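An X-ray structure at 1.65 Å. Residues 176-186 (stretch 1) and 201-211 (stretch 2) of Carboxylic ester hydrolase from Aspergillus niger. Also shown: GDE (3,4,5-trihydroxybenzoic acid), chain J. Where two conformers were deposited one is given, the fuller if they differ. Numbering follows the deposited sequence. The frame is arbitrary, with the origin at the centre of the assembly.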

# COMPACT_ATOMS: atom_id res chain seq x y z
N ASP A 176 -20.74 17.73 18.64
CA ASP A 176 -21.10 16.62 17.73
C ASP A 176 -19.84 15.88 17.28
O ASP A 176 -18.88 16.54 16.77
CB ASP A 176 -21.86 17.12 16.52
CG ASP A 176 -23.29 17.57 16.73
OD1 ASP A 176 -23.94 17.08 17.68
OD2 ASP A 176 -23.76 18.36 15.89
N LYS A 177 -19.81 14.59 17.48
CA LYS A 177 -18.64 13.75 17.10
C LYS A 177 -18.57 13.63 15.56
O LYS A 177 -19.52 13.17 14.90
CB LYS A 177 -18.74 12.38 17.70
CG LYS A 177 -17.63 11.40 17.37
CD LYS A 177 -16.27 11.75 17.78
CE LYS A 177 -15.24 10.61 17.68
NZ LYS A 177 -13.86 11.14 17.39
N LEU A 178 -17.38 13.92 15.00
CA LEU A 178 -17.09 13.64 13.57
C LEU A 178 -16.16 12.43 13.54
O LEU A 178 -15.02 12.52 14.01
CB LEU A 178 -16.45 14.86 12.92
CG LEU A 178 -16.04 14.63 11.45
CD1 LEU A 178 -17.24 14.38 10.55
CD2 LEU A 178 -15.26 15.83 10.99
N TYR A 179 -16.64 11.31 13.06
CA TYR A 179 -15.79 10.11 12.91
C TYR A 179 -14.94 10.27 11.65
O TYR A 179 -15.47 10.45 10.54
CB TYR A 179 -16.63 8.84 12.84
CG TYR A 179 -17.31 8.49 14.15
CD1 TYR A 179 -16.57 7.93 15.16
CD2 TYR A 179 -18.63 8.78 14.37
CE1 TYR A 179 -17.16 7.55 16.36
CE2 TYR A 179 -19.24 8.40 15.58
CZ TYR A 179 -18.49 7.83 16.57
OH TYR A 179 -18.98 7.40 17.79
N ALA A 180 -13.63 10.20 11.81
CA ALA A 180 -12.69 10.50 10.72
C ALA A 180 -11.89 9.25 10.41
O ALA A 180 -11.37 8.57 11.33
CB ALA A 180 -11.80 11.67 11.11
N TYR A 181 -11.76 8.98 9.11
CA TYR A 181 -11.15 7.73 8.60
C TYR A 181 -10.16 8.06 7.49
O TYR A 181 -10.20 9.13 6.89
CB TYR A 181 -12.25 6.83 8.07
CG TYR A 181 -13.31 6.46 9.08
CD1 TYR A 181 -13.05 5.47 10.00
CD2 TYR A 181 -14.54 7.10 9.15
CE1 TYR A 181 -13.98 5.10 10.96
CE2 TYR A 181 -15.47 6.74 10.10
CZ TYR A 181 -15.21 5.71 10.97
OH TYR A 181 -16.15 5.33 11.88
N TYR A 182 -9.30 7.09 7.22
CA TYR A 182 -8.41 7.06 6.06
C TYR A 182 -8.59 5.72 5.36
O TYR A 182 -8.75 4.69 6.01
CB TYR A 182 -6.93 7.22 6.44
CG TYR A 182 -6.02 7.17 5.24
CD1 TYR A 182 -5.92 8.28 4.44
CD2 TYR A 182 -5.37 6.01 4.84
CE1 TYR A 182 -5.15 8.28 3.29
CE2 TYR A 182 -4.58 6.00 3.70
CZ TYR A 182 -4.47 7.13 2.93
OH TYR A 182 -3.73 7.15 1.76
N GLN A 183 -8.48 5.75 4.04
CA GLN A 183 -8.48 4.49 3.24
C GLN A 183 -7.50 4.64 2.06
O GLN A 183 -7.68 5.53 1.23
CB GLN A 183 -9.88 4.09 2.78
CG GLN A 183 -9.92 2.76 2.03
CD GLN A 183 -11.33 2.34 1.66
OE1 GLN A 183 -12.18 3.20 1.41
NE2 GLN A 183 -11.58 1.02 1.68
N GLY A 184 -6.50 3.77 2.02
CA GLY A 184 -5.56 3.81 0.90
C GLY A 184 -4.70 2.57 0.82
O GLY A 184 -4.68 1.77 1.78
N CYS A 185 -3.98 2.39 -0.29
CA CYS A 185 -3.18 1.17 -0.53
C CYS A 185 -1.87 1.60 -1.23
O CYS A 185 -1.86 2.54 -2.02
CB CYS A 185 -3.98 0.16 -1.39
SG CYS A 185 -3.46 -1.59 -1.22
N SER A 186 -0.81 0.87 -0.93
CA SER A 186 0.52 1.00 -1.58
C SER A 186 1.17 2.33 -1.17
O SER A 186 1.38 2.50 0.04
CB SER A 186 0.42 0.80 -3.06
OG SER A 186 1.70 0.46 -3.57
OAA GDE J . 1.87 2.82 -4.98
OAB GDE J . 1.92 1.03 -6.27
OAC GDE J . 6.82 3.44 -3.74
OAD GDE J . 6.39 -1.14 -5.06
OAE GDE J . 7.90 0.86 -4.12
CAF GDE J . 4.66 2.64 -4.60
CAG GDE J . 4.43 0.31 -5.27
CAH GDE J . 2.48 1.83 -5.48
CAI GDE J . 6.00 2.41 -4.26
CAJ GDE J . 5.80 0.08 -4.97
CAK GDE J . 3.93 1.59 -5.14
CAL GDE J . 6.54 1.11 -4.45
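Stretch 2, residues 201-211: DEWDGAIIGAP

Stretch 2 runs beside stretch 1 as a neighbouring parallel strand. Residues 179-185 and 205-209 are both extended, their N-to-C directions differ by only 2°, and their axes approach to 4.6 Å, the spacing of adjacent strands in a sheet. Together the two stretches bury 800 Å² between them, both sides summed, and a ladder of backbone hydrogen bonds runs from A180 to S186.

D176 lies beyond reach of stretch 2, so contact begins with K177. Its CA-to-CB bond points sideways, but the end of the long side chain comes nearer, and K177 NZ forms a salt bridge with D204 OD1 at 2.9 Å. A weak hydrogen bond from K177 NZ to D204 OD2 (3.3 Å) supplements it; lysine suits the place because its flexible, positively charged chain can reach the negatively charged carboxylate of D204. L178 is buried yet scarcely touches stretch 2, while the CA of Y179 passes 3.4 Å from D204 OD2.

At A180 the same aspartate joins the backbone pattern. D204 has its CA-to-CB bond directed toward stretch 1, and its OD2 accepts a hydrogen bond from A180 N at 2.9 Å, taking a place that a main-chain carbonyl would fill farther along. In return A180 O receives two hydrogen bonds, from D204 N at 2.7 Å and from G205 N at 3.3 Å. The small methyl group fits close to the loop, with A180 CB 3.6 Å from E202 O and near the edge of the W203 ring.

From here the register is regular: Y181 pairs with G205, Y182 with A206, Q183 with I207, G184 with I208 and C185 with G209. Y181 points to the same face of the sheet as Q183, I207 and C185. Its CA lies 3.1 Å from G205 O in a CA-H...O contact, and the lack of a side chain on G205 leaves room beside the tyrosine ring, where a CB would sit a tight 3.2 Å from Y181 CD1.

Y182 turns to the other face, with A206 and I208. Y182 N donates to G205 O (3.1 Å), and Y182 O accepts from I207 N (2.9 Å). Its CB sits over the six-membered ring of W203, 3.3 Å from the ring centroid, a CH-pi contact; the two aromatic rings are near parallel but slid apart, and Y182 CD1 reaches W203 CH2 at 3.4 Å.

The aliphatic part of Q183 packs on its partner, CG lying 4.0 Å from I207 CG2. G184 continues the ladder, its N donating to I207 O (3.1 Å) and its O accepting from G209 N (2.9 Å). Glycine suits this position because a CB would come within 2.4 Å of Y182 OH.

C185, covalently bonded to a group elsewhere in the structure, faces G209 at a CA-CA distance of 4.1 Å. Glycine is again fitting, since a CB on G209 would lie 2.3 Å from C185 SG. S186 N closes the ladder on G209 O (2.9 Å), just before a helix, and S186 OG lies only 2.5 Å from CAH of the trihydroxybenzoic acid, too close for an ordinary non-bonded contact.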

# COMPACT_ATOMS: atom_id res chain seq x y z
N ASP A 201 -4.81 12.19 16.95
CA ASP A 201 -6.28 12.33 16.83
C ASP A 201 -6.71 12.85 15.46
O ASP A 201 -7.89 13.23 15.34
CB ASP A 201 -6.83 13.21 17.94
CG ASP A 201 -6.08 14.50 18.06
OD1 ASP A 201 -5.77 15.11 17.01
OD2 ASP A 201 -5.70 14.82 19.21
N GLU A 202 -5.90 12.74 14.42
CA GLU A 202 -6.33 13.13 13.07
C GLU A 202 -7.46 12.20 12.60
O GLU A 202 -8.46 12.69 12.05
CB GLU A 202 -5.11 13.07 12.15
CG GLU A 202 -5.42 13.38 10.70
CD GLU A 202 -4.18 13.51 9.81
OE1 GLU A 202 -3.15 13.84 10.36
OE2 GLU A 202 -4.32 13.38 8.61
N TRP A 203 -7.31 10.90 12.80
CA TRP A 203 -8.30 9.89 12.39
C TRP A 203 -8.65 8.98 13.55
O TRP A 203 -7.76 8.56 14.33
CB TRP A 203 -7.82 9.05 11.22
CG TRP A 203 -7.43 9.83 10.00
CD1 TRP A 203 -8.04 10.91 9.44
CD2 TRP A 203 -6.28 9.55 9.19
NE1 TRP A 203 -7.36 11.30 8.29
CE2 TRP A 203 -6.27 10.50 8.15
CE3 TRP A 203 -5.27 8.58 9.23
CZ2 TRP A 203 -5.31 10.49 7.13
CZ3 TRP A 203 -4.33 8.58 8.23
CH2 TRP A 203 -4.35 9.51 7.19
N ASP A 204 -9.90 8.55 13.58
CA ASP A 204 -10.40 7.49 14.48
C ASP A 204 -10.04 6.12 13.95
O ASP A 204 -9.90 5.17 14.77
CB ASP A 204 -11.92 7.62 14.66
CG ASP A 204 -12.27 8.98 15.28
OD1 ASP A 204 -11.83 9.23 16.44
OD2 ASP A 204 -12.83 9.87 14.58
N GLY A 205 -9.95 5.95 12.63
CA GLY A 205 -9.66 4.62 12.06
C GLY A 205 -8.89 4.79 10.77
O GLY A 205 -9.24 5.66 9.96
N ALA A 206 -7.85 3.98 10.56
CA ALA A 206 -7.09 4.00 9.29
C ALA A 206 -7.15 2.61 8.66
O ALA A 206 -6.91 1.61 9.36
CB ALA A 206 -5.66 4.40 9.55
N ILE A 207 -7.48 2.55 7.40
CA ILE A 207 -7.54 1.35 6.54
C ILE A 207 -6.37 1.41 5.56
O ILE A 207 -6.30 2.32 4.73
CB ILE A 207 -8.87 1.24 5.79
CG1 ILE A 207 -10.07 1.21 6.73
CG2 ILE A 207 -8.86 0.06 4.85
CD1 ILE A 207 -11.33 1.64 6.03
N ILE A 208 -5.43 0.49 5.72
CA ILE A 208 -4.10 0.53 5.05
C ILE A 208 -3.81 -0.78 4.35
O ILE A 208 -3.71 -1.80 5.04
CB ILE A 208 -3.01 0.91 6.05
CG1 ILE A 208 -3.23 2.33 6.53
CG2 ILE A 208 -1.64 0.74 5.37
CD1 ILE A 208 -2.46 2.70 7.75
N GLY A 209 -3.71 -0.71 3.04
CA GLY A 209 -3.24 -1.84 2.23
C GLY A 209 -1.76 -1.76 1.88
O GLY A 209 -1.31 -0.65 1.48
N ALA A 210 -1.06 -2.90 1.92
CA ALA A 210 0.32 -3.14 1.38
C ALA A 210 1.11 -1.83 1.28
O ALA A 210 1.38 -1.33 0.19
CB ALA A 210 0.22 -3.79 0.02
N PRO A 211 1.48 -1.24 2.42
CA PRO A 211 2.07 0.09 2.39
C PRO A 211 3.51 0.11 1.85
O PRO A 211 4.32 -0.74 2.28
CB PRO A 211 1.98 0.53 3.85
CG PRO A 211 2.00 -0.75 4.65
CD PRO A 211 1.24 -1.73 3.78